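Local coordinates for protein D-aminoacid aminotransferase-like PLP-dependent enzyme (Haemophilus somnus, PDB 3CEB) that probably acts as a pyridoxal-phosphate-dependent lyase of the class IV aminotransferase family, putatively cleaving 4-amino-4-deoxychorismate, at residues 10-15 / 189-194; 96-101 / 123-128; 137-142 / 183-188; 147-152 / 169-174. One frame throughout, in Å; residues are numbered along the deposited sequence. Where two conformers were deposited one is given.

Contact 1: residues 10-15 / 189-194; sequences TILIEQ and NAMNGL
Leu12, on the extended strand 7-14, passes the type I turn of Asn189 to Asn192 closest at Met191, their CA atoms 5.8 Å apart, and the strand and the turn meet through side chains and carbonyl oxygens, without sheet pairing. Leu12 has CG anti to its backbone N (chi1 172°); of its two methyls, CD1 meets CE of Met191, present as selenomethionine, at 3.5 Å, while CD2 comes to 3.3 Å from Ala190 O. Chi2 (-59°) and chi3 (-60°) both bend the Met191 chain, whose SE and CE lie near Leu12. Thr10 CG2 approaches the SE of Met191 more loosely, at 4.2 Å, the two side chains crossing at about a right angle. Ala190 CB lies against the carbonyl oxygen of Thr10. Behind this surface the turn is braced by Asn189 OD1, which accepts Met191 N at 3.0 Å, as an Asx turn, and Asn192 ND2 at 2.7 Å; the two donors arrive from opposite faces of the carboxamide. Ala190 N is hydrogen-bonded to OP1 of the cofactor-modified Lys103, so this is a turn of the cofactor phosphate site, set against strand 7-14 of the N-terminal antiparallel sheet, consistent with the interdomain cleft of fold-type IV enzymes.

Contact 2: residues 96-101 / 123-128; sequences DHIDYS and IMIIRQ. With SO4 (sulfate ion), chain E.
Asp96 and Gln128 interlock at the close end of this contact through two nearly straight hydrogen bonds. Gln128 N gives its hydrogen to Asp96 OD1 at 2.9 Å, coming from above the carboxylate plane, 45° out of it. In return Gln128 NE2 reaches back to Asp96 O at 3.0 Å; NE2 lies in the plane of that carbonyl, and the oxygen in turn lies close to the plane of the Gln128 amide. An extended chain beyond CG gives Gln128 this reach. Arg127, stretched from CG to NE, adds a weak bond from NE to Ile98 O at 3.4 Å, and its CD runs past Ile98 CG2 at 4.1 Å; the guanidinium has Gln128 NE2 over one face, toward the rim. Ile98 CD1 and Ile125 CD1 meet only loosely, at 4.5 Å, but both side chains are buried against helix 108-114, at Leu109 and Leu110 respectively. By contrast, Asp96 and His97 are exposed, and a sulfate, probably from the crystallisation liquor, sits on their loop. Asp96 N points almost straight at sulfate O2 (2.8 Å), and His97 N holds sulfate O1 at 3.0 Å. Asp96 is thus gripped through its carbonyl, carboxylate and amide N, and the main-chain N-H groups of Asp96 and His97 make this exposed loop able to accept an anion, which need not be a natural ligand.

Contact 3: residues 137-142 / 183-188; sequences GNLIFR and EEIRLI
Arg142 and Glu184 meet through NE and OE1 at 3.0 Å, the oxygen lying in the guanidinium plane at its edge and the carboxylate turned 74° against it. Glu183 comes from another direction: its CB sits over one face of the guanidinium, and OE2, well out of the plane, pairs with NH1 by charge alone at 3.3 Å. Glu184 is held in turn by Arg186, whose NE (2.8 Å) and NH2 both bond its OE2 side-on, from the same face of the carboxylate. Toward the core Phe141 lies beside Ile185, CE2 to CG2 3.7 Å, the two side chains pointing the same way. On the opposite sheet face, Ile140 and Ile188 cross at about a right angle, CG2 to CD1 3.8 Å. What sets this register is the backbone ladder: Ile140 N binds Arg186 O and Arg186 N binds Ile140 O, each at 3.0 Å, Asn138 and Ile188 pair likewise, and Arg142 N binds Glu184 O. Such paired bonds mark neighbouring antiparallel strands, here the outermost strand 185-188 and strand 138-143 of a mixed four-stranded sheet.

Contact 4: residues 147-152 / 169-174; sequences WITPDK and IIAREI
Thr149 N makes a short, nearly straight bond to Ile170 O, 2.7 Å with an N-H...O angle of 169°. It belongs to a parallel ladder in which Ile170 N binds Trp147 O and Arg172 N binds Thr149 O, each at 2.9 Å. Asp151 N closes the ladder on Arg172 O, but from well above that carbonyl's plane, 71° out of it. Among the side chains, Ile148 packs on Arg172: its CG1 lies over one face of the guanidinium, toward the rim and 3.6 Å from NH1, while its CG2 touches Arg172 CB at the same distance. The Arg172 chain is bent at chi2 and chi3, and its guanidinium lies by Ile148. On the other face of the sheet, Ile169 CD1 leans on Thr149 CG2 at 3.7 Å. Ile174 CD1 reaches Pro150 CD at 3.9 Å and also meets Ile148 CG2. Past the strand ends a water bridges the segments, donating to Asp151 OD1 and accepting from Ile174 N at 3.1 Å. The two strands belong to a beta-alpha-beta unit whose connecting helix 158-165 packs on Ile169 and Ala171 through Leu164. Strand 138-143 flanks the other side of strand 146-150, where Thr149 OG1 is hydrogen-bonded to Leu139 O.

How the contacts relate
Contact 1 joins the two ends of the chain and encloses the other three. Contact 2 closes before contact 3 opens, and contact 4 is nested inside contact 3. Contacts 3 and 4, with centres 10 Å apart, build one mixed sheet in the order 170-172, 146-150, 138-143, 185-188, whose middle strands follow each other in the chain. Leu194, from the tail of contact 1, packs on Ile140 and Trp147 of that sheet. Contact 2, about 16 Å from both by centres, includes strand 122-127 of a separate small sheet, whose Met124 packs on Leu139, Phe141 and Ile185 of contact 3; its centre is 23 Å from that of contact 1. Contact 1 therefore ties the N-terminal sheet to the later part of the chain at the cofactor.

Contact 1: residues 10-15 / 189-194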
loop_
_atom_site.group_PDB
_atom_site.type_symbol
_atom_site.label_atom_id
_atom_site.label_comp_id
_atom_site.label_asym_id
_atom_site.label_seq_id
_atom_site.Cartn_x
_atom_site.Cartn_y
_atom_site.Cartn_z
ATOM N N THR A 10 -4.935 -4.614 -2.922
ATOM C CA THR A 10 -4.941 -4.066 -4.266
ATOM C C THR A 10 -3.779 -4.689 -5.009
ATOM O O THR A 10 -2.626 -4.515 -4.626
ATOM C CB THR A 10 -4.790 -2.554 -4.217
ATOM O OG1 THR A 10 -5.850 -2.040 -3.421
ATOM C CG2 THR A 10 -4.879 -1.912 -5.580
ATOM N N ILE A 11 -4.106 -5.419 -6.067
ATOM C CA ILE A 11 -3.131 -6.144 -6.832
ATOM C C ILE A 11 -2.973 -5.587 -8.227
ATOM O O ILE A 11 -3.939 -5.256 -8.917
ATOM C CB ILE A 11 -3.539 -7.608 -6.914
ATOM C CG1 ILE A 11 -3.608 -8.197 -5.482
ATOM C CG2 ILE A 11 -2.589 -8.378 -7.860
ATOM C CD1 ILE A 11 -4.540 -9.374 -5.353
ATOM N N LEU A 12 -1.720 -5.461 -8.638
ATOM C CA LEU A 12 -1.398 -4.962 -9.966
ATOM C C LEU A 12 -1.255 -6.131 -10.944
ATOM O O LEU A 12 -0.689 -7.159 -10.615
ATOM C CB LEU A 12 -0.100 -4.168 -9.893
ATOM C CG LEU A 12 0.568 -3.677 -11.172
ATOM C CD1 LEU A 12 -0.327 -2.718 -11.932
ATOM C CD2 LEU A 12 1.927 -3.024 -10.822
ATOM N N ILE A 13 -1.850 -5.975 -12.111
ATOM C CA ILE A 13 -1.542 -6.805 -13.251
ATOM C C ILE A 13 -0.697 -5.912 -14.145
ATOM O O ILE A 13 -1.099 -4.817 -14.508
ATOM C CB ILE A 13 -2.772 -7.243 -14.034
ATOM C CG1 ILE A 13 -3.861 -7.818 -13.087
ATOM C CG2 ILE A 13 -2.367 -8.222 -15.101
ATOM C CD1 ILE A 13 -3.431 -8.864 -12.130
ATOM N N GLU A 14 0.488 -6.366 -14.492
ATOM C CA GLU A 14 1.368 -5.574 -15.350
ATOM C C GLU A 14 2.058 -6.464 -16.322
ATOM O O GLU A 14 2.635 -7.467 -15.943
ATOM C CB GLU A 14 2.412 -4.832 -14.507
ATOM C CG GLU A 14 3.566 -4.245 -15.300
ATOM C CD GLU A 14 4.523 -3.525 -14.390
ATOM O OE1 GLU A 14 4.779 -4.010 -13.271
ATOM O OE2 GLU A 14 5.021 -2.455 -14.774
ATOM N N GLN A 15 2.003 -6.089 -17.590
ATOM C CA GLN A 15 2.616 -6.915 -18.634
ATOM C C GLN A 15 2.015 -8.318 -18.564
ATOM O O GLN A 15 2.739 -9.283 -18.705
ATOM C CB GLN A 15 4.125 -7.037 -18.379
ATOM C CG GLN A 15 4.841 -5.718 -18.165
ATOM C CD GLN A 15 5.688 -5.332 -19.312
ATOM O OE1 GLN A 15 5.351 -5.599 -20.480
ATOM N NE2 GLN A 15 6.840 -4.712 -18.998
ATOM N N ASN A 189 3.594 1.842 -3.808
ATOM C CA ASN A 189 2.527 0.970 -3.370
ATOM C C ASN A 189 2.313 -0.081 -4.446
ATOM O O ASN A 189 3.123 -0.169 -5.399
ATOM C CB ASN A 189 1.231 1.724 -3.001
ATOM C CG ASN A 189 0.631 2.483 -4.177
ATOM O OD1 ASN A 189 0.969 2.243 -5.342
ATOM N ND2 ASN A 189 -0.280 3.377 -3.875
ATOM N N ALA A 190 1.267 -0.893 -4.293
ATOM C CA ALA A 190 1.061 -2.010 -5.249
ATOM C C ALA A 190 1.056 -1.486 -6.694
ATOM O O ALA A 190 1.546 -2.177 -7.609
ATOM C CB ALA A 190 -0.219 -2.793 -4.941
HETATM N N MSE A 191 0.553 -0.258 -6.888
HETATM C CA MSE A 191 0.373 0.309 -8.248
HETATM C C MSE A 191 1.524 1.206 -8.667
HETATM O O MSE A 191 1.526 1.683 -9.775
HETATM C CB MSE A 191 -0.915 1.143 -8.345
HETATM C CG MSE A 191 -2.185 0.422 -7.909
HETATM SE SE MSE A 191 -2.524 -1.170 -8.960
HETATM C CE MSE A 191 -2.670 -0.393 -10.711
ATOM N N ASN A 192 2.459 1.463 -7.757
ATOM C CA ASN A 192 3.571 2.368 -7.984
ATOM C C ASN A 192 4.870 1.784 -7.485
ATOM O O ASN A 192 5.206 1.848 -6.323
ATOM C CB ASN A 192 3.373 3.691 -7.275
ATOM C CG ASN A 192 2.206 4.470 -7.789
ATOM O OD1 ASN A 192 2.379 5.397 -8.570
ATOM N ND2 ASN A 192 1.009 4.111 -7.357
ATOM N N GLY A 193 5.591 1.190 -8.413
ATOM C CA GLY A 193 6.853 0.586 -8.132
ATOM C C GLY A 193 7.958 1.603 -8.171
ATOM O O GLY A 193 7.735 2.816 -8.249
ATOM N N LEU A 194 9.166 1.084 -8.123
ATOM C CA LEU A 194 10.320 1.931 -8.055
ATOM C C LEU A 194 10.859 2.070 -9.460
ATOM O O LEU A 194 10.305 1.630 -10.462
ATOM C CB LEU A 194 11.352 1.322 -7.105
ATOM C CG LEU A 194 12.667 2.061 -6.887
ATOM C CD1 LEU A 194 12.415 3.366 -6.197
ATOM C CD2 LEU A 194 13.624 1.197 -6.078
ATOM O OXT LEU A 194 11.890 2.671 -9.630
#

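Contact 2: residues 96-101 / 123-128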
loop_
_atom_site.group_PDB
_atom_site.type_symbol
_atom_site.label_atom_id
_atom_site.label_comp_id
_atom_site.label_asym_id
_atom_site.label_seq_id
_atom_site.Cartn_x
_atom_site.Cartn_y
_atom_site.Cartn_z
ATOM N N ASP A 96 -1.267 12.426 15.273
ATOM C CA ASP A 96 -0.662 11.553 16.287
ATOM C C ASP A 96 -1.502 10.346 16.683
ATOM O O ASP A 96 -1.039 9.466 17.401
ATOM C CB ASP A 96 -0.405 12.348 17.560
ATOM C CG ASP A 96 0.740 13.303 17.426
ATOM O OD1 ASP A 96 1.514 13.182 16.467
ATOM O OD2 ASP A 96 0.899 14.162 18.317
ATOM N N HIS A 97 -2.750 10.329 16.258
ATOM C CA HIS A 97 -3.630 9.241 16.637
ATOM C C HIS A 97 -4.324 8.705 15.443
ATOM O O HIS A 97 -5.403 9.185 15.099
ATOM C CB HIS A 97 -4.677 9.719 17.624
ATOM C CG HIS A 97 -4.105 10.119 18.940
ATOM N ND1 HIS A 97 -3.149 9.357 19.586
ATOM C CD2 HIS A 97 -4.346 11.194 19.733
ATOM C CE1 HIS A 97 -2.821 9.955 20.720
ATOM N NE2 HIS A 97 -3.539 11.064 20.837
ATOM N N ILE A 98 -3.679 7.734 14.811
ATOM C CA ILE A 98 -4.189 7.085 13.628
ATOM C C ILE A 98 -3.622 5.676 13.600
ATOM O O ILE A 98 -2.426 5.510 13.756
ATOM C CB ILE A 98 -3.806 7.872 12.350
ATOM C CG1 ILE A 98 -4.176 7.076 11.089
ATOM C CG2 ILE A 98 -2.330 8.177 12.332
ATOM C CD1 ILE A 98 -3.998 7.832 9.770
ATOM N N ASP A 99 -4.484 4.668 13.488
ATOM C CA ASP A 99 -4.044 3.282 13.342
ATOM C C ASP A 99 -4.493 2.839 11.986
ATOM O O ASP A 99 -5.681 2.762 11.712
ATOM C CB ASP A 99 -4.650 2.353 14.410
ATOM C CG ASP A 99 -4.457 0.776 14.092
ATOM O OD1 ASP A 99 -3.847 0.315 13.123
ATOM O OD2 ASP A 99 -4.961 -0.056 14.859
ATOM N N TYR A 100 -3.535 2.573 11.126
ATOM C CA TYR A 100 -3.822 1.974 9.845
ATOM C C TYR A 100 -2.823 0.808 9.654
ATOM O O TYR A 100 -2.168 0.687 8.621
ATOM C CB TYR A 100 -3.745 2.999 8.698
ATOM C CG TYR A 100 -4.539 2.551 7.465
ATOM C CD1 TYR A 100 -5.942 2.588 7.443
ATOM C CD2 TYR A 100 -3.896 2.079 6.342
ATOM C CE1 TYR A 100 -6.671 2.149 6.354
ATOM C CE2 TYR A 100 -4.633 1.647 5.193
ATOM C CZ TYR A 100 -6.009 1.677 5.226
ATOM O OH TYR A 100 -6.687 1.253 4.120
ATOM N N SER A 101 -2.708 -0.030 10.676
ATOM C CA SER A 101 -1.719 -1.110 10.646
ATOM C C SER A 101 -2.162 -2.306 9.795
ATOM O O SER A 101 -1.383 -3.226 9.521
ATOM C CB SER A 101 -1.356 -1.553 12.035
ATOM O OG SER A 101 -2.449 -2.163 12.646
ATOM N N ILE A 123 0.016 13.560 0.511
ATOM C CA ILE A 123 0.382 14.015 1.851
ATOM C C ILE A 123 1.465 13.142 2.419
ATOM O O ILE A 123 1.845 12.135 1.832
ATOM C CB ILE A 123 -0.808 14.088 2.860
ATOM C CG1 ILE A 123 -1.419 12.697 3.116
ATOM C CG2 ILE A 123 -1.848 15.055 2.362
ATOM C CD1 ILE A 123 -2.583 12.662 4.107
HETATM N N MSE A 124 1.933 13.538 3.587
HETATM C CA MSE A 124 2.980 12.835 4.275
HETATM C C MSE A 124 2.628 12.893 5.756
HETATM O O MSE A 124 2.644 13.949 6.368
HETATM C CB MSE A 124 4.295 13.526 3.951
HETATM C CG MSE A 124 5.475 12.982 4.687
HETATM SE SE MSE A 124 7.152 13.706 4.038
HETATM C CE MSE A 124 7.281 12.543 2.519
ATOM N N ILE A 125 2.219 11.757 6.307
ATOM C CA ILE A 125 1.685 11.728 7.662
ATOM C C ILE A 125 2.784 11.644 8.720
ATOM O O ILE A 125 3.544 10.659 8.803
ATOM C CB ILE A 125 0.703 10.569 7.836
ATOM C CG1 ILE A 125 -0.477 10.712 6.849
ATOM C CG2 ILE A 125 0.187 10.540 9.269
ATOM C CD1 ILE A 125 -1.266 9.474 6.645
ATOM N N ILE A 126 2.835 12.689 9.530
ATOM C CA ILE A 126 3.753 12.786 10.629
ATOM C C ILE A 126 3.011 12.400 11.889
ATOM O O ILE A 126 2.132 13.128 12.365
ATOM C CB ILE A 126 4.287 14.216 10.768
ATOM C CG1 ILE A 126 4.807 14.677 9.405
ATOM C CG2 ILE A 126 5.363 14.278 11.830
ATOM C CD1 ILE A 126 5.771 13.689 8.815
ATOM N N ARG A 127 3.398 11.249 12.430
ATOM C CA ARG A 127 2.780 10.680 13.610
ATOM C C ARG A 127 3.814 10.509 14.704
ATOM O O ARG A 127 4.775 9.742 14.559
ATOM C CB ARG A 127 2.183 9.317 13.248
ATOM C CG ARG A 127 1.516 8.554 14.391
ATOM C CD ARG A 127 1.217 7.107 14.023
ATOM N NE ARG A 127 0.593 6.419 15.137
ATOM C CZ ARG A 127 1.255 5.878 16.158
ATOM N NH1 ARG A 127 2.566 5.907 16.182
ATOM N NH2 ARG A 127 0.614 5.290 17.149
ATOM N N GLN A 128 3.598 11.227 15.803
ATOM C CA GLN A 128 4.437 11.096 16.976
ATOM C C GLN A 128 5.882 11.314 16.587
ATOM O O GLN A 128 6.747 10.529 16.936
ATOM C CB GLN A 128 4.220 9.719 17.613
ATOM C CG GLN A 128 2.916 9.703 18.426
ATOM C CD GLN A 128 2.487 8.324 18.954
ATOM O OE1 GLN A 128 3.297 7.556 19.476
ATOM N NE2 GLN A 128 1.190 8.026 18.834
HETATM S S SO4 E . -4.065 14.157 16.521
HETATM O O1 SO4 E . -4.308 12.846 15.917
HETATM O O2 SO4 E . -2.737 14.679 16.173
HETATM O O3 SO4 E . -4.143 13.945 17.981
HETATM O O4 SO4 E . -5.061 15.099 16.000
#

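Contact 3: residues 137-142 / 183-188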
loop_
_atom_site.group_PDB
_atom_site.type_symbol
_atom_site.label_atom_id
_atom_site.label_comp_id
_atom_site.label_asym_id
_atom_site.label_seq_id
_atom_site.Cartn_x
_atom_site.Cartn_y
_atom_site.Cartn_z
ATOM N N GLY A 137 -0.062 5.074 0.134
ATOM C CA GLY A 137 1.109 4.207 0.038
ATOM C C GLY A 137 2.178 4.542 1.044
ATOM O O GLY A 137 1.988 5.402 1.925
ATOM N N ASN A 138 3.285 3.825 0.958
ATOM C CA ASN A 138 4.417 4.135 1.779
ATOM C C ASN A 138 5.281 5.220 1.090
ATOM O O ASN A 138 5.058 5.591 -0.060
ATOM C CB ASN A 138 5.253 2.877 2.072
ATOM C CG ASN A 138 4.483 1.825 2.844
ATOM O OD1 ASN A 138 4.271 0.711 2.347
ATOM N ND2 ASN A 138 4.046 2.166 4.057
ATOM N N LEU A 139 6.316 5.682 1.792
ATOM C CA LEU A 139 7.199 6.703 1.245
ATOM C C LEU A 139 8.671 6.286 1.246
ATOM O O LEU A 139 9.117 5.504 2.087
ATOM C CB LEU A 139 6.993 8.033 1.984
ATOM C CG LEU A 139 5.634 8.722 1.867
ATOM C CD1 LEU A 139 5.542 9.771 2.936
ATOM C CD2 LEU A 139 5.313 9.301 0.476
ATOM N N ILE A 140 9.389 6.804 0.243
ATOM C CA ILE A 140 10.818 6.577 0.077
ATOM C C ILE A 140 11.497 7.919 -0.160
ATOM O O ILE A 140 10.931 8.831 -0.747
ATOM C CB ILE A 140 11.155 5.553 -1.054
ATOM C CG1 ILE A 140 10.717 6.040 -2.438
ATOM C CG2 ILE A 140 10.502 4.219 -0.777
ATOM C CD1 ILE A 140 11.210 5.137 -3.602
ATOM N N PHE A 141 12.717 8.020 0.324
ATOM C CA PHE A 141 13.448 9.267 0.339
ATOM C C PHE A 141 14.836 9.038 -0.190
ATOM O O PHE A 141 15.499 8.098 0.190
ATOM C CB PHE A 141 13.508 9.763 1.779
ATOM C CG PHE A 141 12.144 10.014 2.379
ATOM C CD1 PHE A 141 11.454 9.009 3.021
ATOM C CD2 PHE A 141 11.532 11.261 2.267
ATOM C CE1 PHE A 141 10.166 9.240 3.535
ATOM C CE2 PHE A 141 10.264 11.509 2.791
ATOM C CZ PHE A 141 9.571 10.491 3.413
ATOM N N ARG A 142 15.287 9.891 -1.086
ATOM C CA ARG A 142 16.575 9.649 -1.715
ATOM C C ARG A 142 17.706 10.280 -0.941
ATOM O O ARG A 142 17.634 11.403 -0.544
ATOM C CB ARG A 142 16.571 10.115 -3.175
ATOM C CG ARG A 142 17.745 9.577 -3.974
ATOM C CD ARG A 142 17.609 9.860 -5.485
ATOM N NE ARG A 142 17.512 11.295 -5.817
ATOM C CZ ARG A 142 18.526 12.167 -5.770
ATOM N NH1 ARG A 142 19.747 11.776 -5.371
ATOM N NH2 ARG A 142 18.322 13.446 -6.102
ATOM N N GLU A 183 16.898 14.245 -0.457
ATOM C CA GLU A 183 16.972 14.985 -1.698
ATOM C C GLU A 183 15.754 14.908 -2.579
ATOM O O GLU A 183 15.629 15.661 -3.530
ATOM C CB GLU A 183 18.132 14.433 -2.501
ATOM C CG GLU A 183 19.459 14.463 -1.751
ATOM C CD GLU A 183 20.586 13.920 -2.570
ATOM O OE1 GLU A 183 21.155 14.657 -3.397
ATOM O OE2 GLU A 183 20.901 12.739 -2.382
ATOM N N GLU A 184 14.841 14.012 -2.245
ATOM C CA GLU A 184 13.712 13.716 -3.100
ATOM C C GLU A 184 12.801 12.762 -2.375
ATOM O O GLU A 184 13.286 11.944 -1.610
ATOM C CB GLU A 184 14.209 13.053 -4.380
ATOM C CG GLU A 184 13.121 12.805 -5.407
ATOM C CD GLU A 184 13.600 12.100 -6.677
ATOM O OE1 GLU A 184 14.806 12.021 -6.939
ATOM O OE2 GLU A 184 12.741 11.615 -7.437
ATOM N N ILE A 185 11.496 12.886 -2.618
ATOM C CA ILE A 185 10.466 12.067 -1.988
ATOM C C ILE A 185 9.614 11.394 -3.042
ATOM O O ILE A 185 9.256 12.012 -4.042
ATOM C CB ILE A 185 9.456 12.921 -1.143
ATOM C CG1 ILE A 185 10.192 13.906 -0.216
ATOM C CG2 ILE A 185 8.479 12.002 -0.362
ATOM C CD1 ILE A 185 9.287 14.668 0.701
ATOM N N ARG A 186 9.271 10.134 -2.830
ATOM C CA ARG A 186 8.363 9.460 -3.743
ATOM C C ARG A 186 7.459 8.506 -3.026
ATOM O O ARG A 186 7.721 8.126 -1.881
ATOM C CB ARG A 186 9.105 8.678 -4.817
ATOM C CG ARG A 186 9.657 9.542 -5.899
ATOM C CD ARG A 186 10.097 8.670 -7.043
ATOM N NE ARG A 186 11.289 9.201 -7.706
ATOM C CZ ARG A 186 11.954 8.566 -8.676
ATOM N NH1 ARG A 186 11.515 7.376 -9.093
ATOM N NH2 ARG A 186 13.052 9.118 -9.222
ATOM N N LEU A 187 6.372 8.139 -3.676
ATOM C CA LEU A 187 5.523 7.121 -3.158
ATOM C C LEU A 187 5.708 5.732 -3.725
ATOM O O LEU A 187 6.076 5.562 -4.832
ATOM C CB LEU A 187 4.077 7.582 -3.093
ATOM C CG LEU A 187 3.094 7.561 -4.238
ATOM C CD1 LEU A 187 2.847 6.228 -4.761
ATOM C CD2 LEU A 187 1.872 8.112 -3.718
ATOM N N ILE A 188 5.489 4.734 -2.918
ATOM C CA ILE A 188 5.468 3.356 -3.425
ATOM C C ILE A 188 4.190 2.638 -2.936
ATOM O O ILE A 188 3.733 2.832 -1.804
ATOM C CB ILE A 188 6.697 2.511 -2.980
ATOM C CG1 ILE A 188 6.828 2.522 -1.462
ATOM C CG2 ILE A 188 7.988 2.935 -3.646
ATOM C CD1 ILE A 188 7.875 1.474 -0.974
#

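Contact 4: residues 147-152 / 169-174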
loop_
_atom_site.group_PDB
_atom_site.type_symbol
_atom_site.label_atom_id
_atom_site.label_comp_id
_atom_site.label_asym_id
_atom_site.label_seq_id
_atom_site.Cartn_x
_atom_site.Cartn_y
_atom_site.Cartn_z
ATOM N N TRP A 147 17.694 4.708 -1.632
ATOM C CA TRP A 147 16.355 5.043 -1.217
ATOM C C TRP A 147 16.074 4.462 0.159
ATOM O O TRP A 147 16.173 3.267 0.377
ATOM C CB TRP A 147 15.317 4.495 -2.189
ATOM C CG TRP A 147 15.264 5.162 -3.524
ATOM C CD1 TRP A 147 15.794 4.694 -4.681
ATOM C CD2 TRP A 147 14.621 6.387 -3.848
ATOM N NE1 TRP A 147 15.535 5.555 -5.705
ATOM C CE2 TRP A 147 14.805 6.602 -5.223
ATOM C CE3 TRP A 147 13.896 7.314 -3.120
ATOM C CZ2 TRP A 147 14.315 7.718 -5.875
ATOM C CZ3 TRP A 147 13.400 8.414 -3.765
ATOM C CH2 TRP A 147 13.618 8.614 -5.138
ATOM N N ILE A 148 15.713 5.348 1.077
ATOM C CA ILE A 148 15.438 5.014 2.467
ATOM C C ILE A 148 13.942 5.109 2.725
ATOM O O ILE A 148 13.281 6.045 2.286
ATOM C CB ILE A 148 16.183 5.983 3.441
ATOM C CG1 ILE A 148 17.695 5.794 3.392
ATOM C CG2 ILE A 148 15.748 5.751 4.901
ATOM C CD1 ILE A 148 18.257 5.879 2.066
ATOM N N THR A 149 13.396 4.131 3.432
ATOM C CA THR A 149 11.987 4.171 3.817
ATOM C C THR A 149 11.900 4.070 5.334
ATOM O O THR A 149 12.765 3.446 5.940
ATOM C CB THR A 149 11.198 3.023 3.117
ATOM O OG1 THR A 149 9.801 3.258 3.233
ATOM C CG2 THR A 149 11.558 1.629 3.682
ATOM N N PRO A 150 10.850 4.654 5.950
ATOM C CA PRO A 150 10.660 4.632 7.405
ATOM C C PRO A 150 10.534 3.241 7.981
ATOM O O PRO A 150 9.738 2.439 7.473
ATOM C CB PRO A 150 9.332 5.361 7.575
ATOM C CG PRO A 150 9.231 6.202 6.389
ATOM C CD PRO A 150 9.856 5.512 5.290
ATOM N N ASP A 151 11.305 2.936 9.018
ATOM C CA ASP A 151 11.202 1.599 9.616
ATOM C C ASP A 151 9.870 1.413 10.333
ATOM O O ASP A 151 9.482 0.282 10.521
ATOM C CB ASP A 151 12.411 1.167 10.511
ATOM C CG ASP A 151 12.536 1.981 11.775
ATOM O OD1 ASP A 151 11.840 3.024 11.853
ATOM O OD2 ASP A 151 13.332 1.608 12.675
ATOM N N LYS A 152 9.159 2.498 10.676
ATOM C CA LYS A 152 7.793 2.394 11.314
ATOM C C LYS A 152 6.658 3.024 10.551
ATOM O O LYS A 152 6.143 4.050 10.948
ATOM C CB LYS A 152 7.752 3.072 12.671
ATOM C CG LYS A 152 7.706 2.099 13.812
ATOM C CD LYS A 152 8.572 0.845 13.515
ATOM C CE LYS A 152 8.496 -0.176 14.661
ATOM N NZ LYS A 152 9.131 -1.461 14.273
ATOM N N ILE A 169 15.433 -0.828 -1.506
ATOM C CA ILE A 169 15.322 0.263 -0.546
ATOM C C ILE A 169 15.827 -0.221 0.826
ATOM O O ILE A 169 16.108 -1.420 1.025
ATOM C CB ILE A 169 13.882 0.846 -0.451
ATOM C CG1 ILE A 169 12.899 -0.126 0.226
ATOM C CG2 ILE A 169 13.384 1.184 -1.834
ATOM C CD1 ILE A 169 11.411 0.333 0.186
ATOM N N ILE A 170 15.939 0.714 1.761
ATOM C CA ILE A 170 16.593 0.488 3.062
ATOM C C ILE A 170 15.690 1.070 4.118
ATOM O O ILE A 170 15.092 2.132 3.920
ATOM C CB ILE A 170 17.995 1.115 3.059
ATOM C CG1 ILE A 170 18.939 0.161 2.353
ATOM C CG2 ILE A 170 18.576 1.363 4.449
ATOM C CD1 ILE A 170 20.352 0.698 2.210
ATOM N N ALA A 171 15.514 0.343 5.219
ATOM C CA ALA A 171 14.601 0.790 6.292
ATOM C C ALA A 171 15.373 1.555 7.361
ATOM O O ALA A 171 16.436 1.164 7.772
ATOM C CB ALA A 171 13.844 -0.379 6.887
ATOM N N ARG A 172 14.831 2.683 7.765
ATOM C CA ARG A 172 15.447 3.499 8.795
ATOM C C ARG A 172 14.456 4.389 9.510
ATOM O O ARG A 172 13.498 4.861 8.930
ATOM C CB ARG A 172 16.500 4.438 8.209
ATOM C CG ARG A 172 17.719 3.785 7.608
ATOM C CD ARG A 172 18.897 4.646 8.028
ATOM N NE ARG A 172 19.985 4.796 7.057
ATOM C CZ ARG A 172 20.184 5.890 6.305
ATOM N NH1 ARG A 172 19.363 6.942 6.359
ATOM N NH2 ARG A 172 21.212 5.935 5.483
ATOM N N GLU A 173 14.757 4.685 10.758
ATOM C CA GLU A 173 13.916 5.569 11.521
ATOM C C GLU A 173 14.052 6.990 10.963
ATOM O O GLU A 173 15.148 7.496 10.854
ATOM C CB GLU A 173 14.269 5.496 13.016
ATOM C CG GLU A 173 13.371 6.379 13.809
ATOM C CD GLU A 173 13.354 6.084 15.285
ATOM O OE1 GLU A 173 14.369 5.588 15.796
ATOM O OE2 GLU A 173 12.316 6.384 15.936
ATOM N N ILE A 174 12.942 7.617 10.597
ATOM C CA ILE A 174 12.981 8.961 10.014
ATOM C C ILE A 174 12.114 9.928 10.766
ATOM O O ILE A 174 10.902 9.909 10.668
ATOM C CB ILE A 174 12.480 8.988 8.555
ATOM C CG1 ILE A 174 13.327 8.078 7.662
ATOM C CG2 ILE A 174 12.506 10.405 8.015
ATOM C CD1 ILE A 174 12.767 7.953 6.205
HETATM O O HOH W 1 10.571 5.695 11.170
#